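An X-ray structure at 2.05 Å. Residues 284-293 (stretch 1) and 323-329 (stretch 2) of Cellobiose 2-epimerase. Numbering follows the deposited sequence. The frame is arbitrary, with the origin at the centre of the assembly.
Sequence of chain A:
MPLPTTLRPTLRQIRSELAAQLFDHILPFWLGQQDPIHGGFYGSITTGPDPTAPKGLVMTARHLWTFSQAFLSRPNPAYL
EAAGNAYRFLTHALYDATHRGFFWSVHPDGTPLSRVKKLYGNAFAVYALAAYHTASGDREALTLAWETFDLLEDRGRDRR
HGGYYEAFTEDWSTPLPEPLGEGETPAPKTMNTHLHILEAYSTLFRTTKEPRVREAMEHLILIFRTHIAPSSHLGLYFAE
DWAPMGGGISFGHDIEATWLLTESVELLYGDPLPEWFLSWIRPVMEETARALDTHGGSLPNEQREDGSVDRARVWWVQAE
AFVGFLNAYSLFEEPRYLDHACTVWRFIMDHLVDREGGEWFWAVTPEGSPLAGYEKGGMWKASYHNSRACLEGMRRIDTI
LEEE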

# COMPACT_ATOMS: atom_id res chain seq x y z
N VAL A 284 -17.08 0.39 -9.36
CA VAL A 284 -15.68 0.81 -9.33
C VAL A 284 -14.82 -0.24 -10.02
O VAL A 284 -13.93 0.08 -10.82
CB VAL A 284 -15.23 1.06 -7.87
CG1 VAL A 284 -13.74 1.38 -7.78
CG2 VAL A 284 -16.04 2.18 -7.26
N MET A 285 -15.09 -1.51 -9.75
CA MET A 285 -14.36 -2.61 -10.38
C MET A 285 -14.62 -2.68 -11.88
O MET A 285 -13.69 -2.88 -12.67
CB MET A 285 -14.74 -3.93 -9.72
CG MET A 285 -13.90 -4.32 -8.54
SD MET A 285 -12.14 -4.28 -8.92
CE MET A 285 -12.05 -5.15 -10.48
N GLU A 286 -15.89 -2.52 -12.28
CA GLU A 286 -16.24 -2.52 -13.70
C GLU A 286 -15.58 -1.37 -14.45
O GLU A 286 -15.12 -1.54 -15.58
CB GLU A 286 -17.76 -2.46 -13.87
CG GLU A 286 -18.42 -3.81 -13.73
CD GLU A 286 -19.85 -3.75 -13.17
OE1 GLU A 286 -20.25 -2.71 -12.59
OE2 GLU A 286 -20.55 -4.77 -13.32
N GLU A 287 -15.51 -0.18 -13.82
CA GLU A 287 -14.77 0.94 -14.40
C GLU A 287 -13.31 0.59 -14.64
O GLU A 287 -12.71 1.03 -15.63
CB GLU A 287 -14.86 2.15 -13.48
CG GLU A 287 -16.22 2.80 -13.40
CD GLU A 287 -16.32 3.99 -14.31
OE1 GLU A 287 -15.66 3.97 -15.38
OE2 GLU A 287 -17.04 4.95 -13.95
N THR A 288 -12.71 -0.18 -13.72
CA THR A 288 -11.29 -0.51 -13.82
C THR A 288 -11.04 -1.54 -14.91
O THR A 288 -10.03 -1.46 -15.63
CB THR A 288 -10.79 -1.03 -12.47
OG1 THR A 288 -10.89 0.01 -11.49
CG2 THR A 288 -9.33 -1.52 -12.56
N ALA A 289 -11.94 -2.52 -15.05
CA ALA A 289 -11.79 -3.56 -16.05
C ALA A 289 -12.03 -3.01 -17.45
O ALA A 289 -11.46 -3.52 -18.42
CB ALA A 289 -12.76 -4.71 -15.76
N ARG A 290 -12.88 -1.99 -17.58
CA ARG A 290 -13.04 -1.33 -18.87
C ARG A 290 -11.86 -0.42 -19.19
O ARG A 290 -11.47 -0.31 -20.35
CB ARG A 290 -14.36 -0.55 -18.91
CG ARG A 290 -15.61 -1.42 -19.13
CD ARG A 290 -16.87 -0.57 -19.30
NE ARG A 290 -17.09 0.36 -18.18
CZ ARG A 290 -18.00 0.19 -17.23
NH1 ARG A 290 -18.80 -0.87 -17.24
NH2 ARG A 290 -18.11 1.08 -16.25
N ALA A 291 -11.28 0.23 -18.17
CA ALA A 291 -10.09 1.03 -18.40
C ALA A 291 -8.90 0.17 -18.83
O ALA A 291 -8.07 0.62 -19.62
CB ALA A 291 -9.73 1.84 -17.14
N LEU A 292 -8.80 -1.06 -18.31
CA LEU A 292 -7.73 -1.95 -18.75
C LEU A 292 -7.93 -2.35 -20.21
O LEU A 292 -6.95 -2.50 -20.97
CB LEU A 292 -7.69 -3.20 -17.87
CG LEU A 292 -6.45 -4.08 -18.01
CD1 LEU A 292 -5.36 -3.59 -17.08
CD2 LEU A 292 -6.78 -5.54 -17.71
N ASP A 293 -9.18 -2.50 -20.62
CA ASP A 293 -9.50 -2.85 -22.00
C ASP A 293 -9.22 -1.68 -22.93
O ASP A 293 -8.50 -1.82 -23.92
CB ASP A 293 -10.95 -3.31 -22.09
CG ASP A 293 -11.11 -4.78 -21.72
OD1 ASP A 293 -10.09 -5.49 -21.62
OD2 ASP A 293 -12.26 -5.22 -21.51
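Stretch 2 (323-329) VGFLNAY

Packing of residues 323-329 of Cellobiose 2-epimerase against residues 284-293 of the same chain. Both stretches are helical throughout, and each belongs to a longer helix that begins before it and continues after it. The two run in largely opposing directions: the angle between their N-to-C directions is 128°, with a signed crossing angle of -128°, so the helices cross obliquely and do not lie flush along their lengths. The axes come no closer than 11.1 Å, a spacing that leaves room for side chains between the backbones, and the contact buries 253 Å² summed over both sides. No hydrogen bond links the stretches; the contact is made by van der Waals packing, mostly between apolar groups.

Val 284, at the start of stretch 1, is out of reach of stretch 2, but its carbonyl O accepts the backbone hydrogen bond from Thr 288 N at 3.2 Å. Met 285 is where the backbones draw together, its CA lying 7.1 Å from the CA of Ala 328. Its CA-to-CB bond points toward stretch 2, and the side chain, with chi1, chi2 and chi3 all m, folds into a compact hook. The terminal methyl reaches two residues of the facing helix: Met 285 CE lies 3.5 Å from Ala 328 CB and 3.6 Å from Phe 325 CD1. The sulfur rests near the backbone where stretch 2 has a glycine, with Met 285 SD 3.9 Å from Gly 324 O. That carbonyl is already engaged within its own helix, accepting a hydrogen bond from Ala 328 N at 3.0 Å.

Glu 286 points away and Glu 287 is out of reach, as this side of the helix turns from the contact. Thr 288 brings the chain back: its CB points toward stretch 2, and with chi1 m its methyl meets the end of the aromatic ring, Thr 288 CG2 to Phe 325 CZ being 3.8 Å. Ala 289 points sideways, and the ring comes up to its backbone: Ala 289 CA lies 4.1 Å from Phe 325 CE1, and Ala 289 CB 4.2 Å from the same Phe 325 CE1. Arg 290 and Ala 291 make no contact with stretch 2; a long salt bridge instead joins Arg 290 NH2 to Glu 287 OE1 at 3.9 Å along stretch 1. Leu 292, one turn beyond Thr 288, points toward stretch 2 and places Leu 292 CD2 4.0 Å from Phe 325 CE2. Asp 293 stays exposed and clear of the contact.

Phe 325 thus acts as a knob in a hole formed by Met 285, Thr 288, Ala 289 and Leu 292. Its CA-to-CB bond points sideways, yet chi1 of -75° (m) brings the ring closer to stretch 1, and 94 Å² of the residue is covered there, the largest share of any residue in the contact.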

# COMPACT_ATOMS: atom_id res chain seq x y z
N VAL A 323 -3.93 -7.64 -7.61
CA VAL A 323 -4.66 -8.08 -6.41
C VAL A 323 -6.12 -7.71 -6.52
O VAL A 323 -7.00 -8.49 -6.13
CB VAL A 323 -4.01 -7.50 -5.14
CG1 VAL A 323 -4.67 -8.08 -3.92
CG2 VAL A 323 -2.53 -7.82 -5.13
N GLY A 324 -6.41 -6.56 -7.13
CA GLY A 324 -7.78 -6.12 -7.24
C GLY A 324 -8.61 -7.01 -8.14
O GLY A 324 -9.78 -7.25 -7.87
N PHE A 325 -8.01 -7.51 -9.23
CA PHE A 325 -8.76 -8.35 -10.14
C PHE A 325 -9.03 -9.72 -9.54
O PHE A 325 -10.10 -10.30 -9.75
CB PHE A 325 -8.02 -8.45 -11.48
CG PHE A 325 -8.12 -7.21 -12.32
CD1 PHE A 325 -9.33 -6.55 -12.46
CD2 PHE A 325 -7.01 -6.70 -12.96
CE1 PHE A 325 -9.43 -5.40 -13.22
CE2 PHE A 325 -7.10 -5.56 -13.73
CZ PHE A 325 -8.30 -4.91 -13.86
N LEU A 326 -8.07 -10.26 -8.78
CA LEU A 326 -8.29 -11.52 -8.08
C LEU A 326 -9.40 -11.37 -7.05
O LEU A 326 -10.28 -12.25 -6.92
CB LEU A 326 -7.01 -11.98 -7.41
CG LEU A 326 -5.81 -12.31 -8.31
CD1 LEU A 326 -4.63 -12.67 -7.43
CD2 LEU A 326 -6.11 -13.45 -9.34
N ASN A 327 -9.38 -10.25 -6.31
CA ASN A 327 -10.40 -9.98 -5.31
C ASN A 327 -11.78 -9.87 -5.95
O ASN A 327 -12.77 -10.32 -5.37
CB ASN A 327 -10.06 -8.67 -4.57
CG ASN A 327 -10.97 -8.42 -3.39
OD1 ASN A 327 -10.93 -9.12 -2.39
ND2 ASN A 327 -11.79 -7.40 -3.51
N ALA A 328 -11.86 -9.24 -7.12
CA ALA A 328 -13.14 -9.05 -7.78
C ALA A 328 -13.73 -10.37 -8.26
O ALA A 328 -14.96 -10.51 -8.34
CB ALA A 328 -12.99 -8.11 -8.97
N TYR A 329 -12.88 -11.34 -8.62
CA TYR A 329 -13.40 -12.66 -8.93
C TYR A 329 -14.02 -13.29 -7.69
O TYR A 329 -15.17 -13.73 -7.72
CB TYR A 329 -12.30 -13.55 -9.50
CG TYR A 329 -12.74 -15.00 -9.62
CD1 TYR A 329 -13.63 -15.40 -10.60
CD2 TYR A 329 -12.28 -15.96 -8.72
CE1 TYR A 329 -14.05 -16.73 -10.70
CE2 TYR A 329 -12.70 -17.28 -8.80
CZ TYR A 329 -13.58 -17.66 -9.79
OH TYR A 329 -13.96 -18.99 -9.86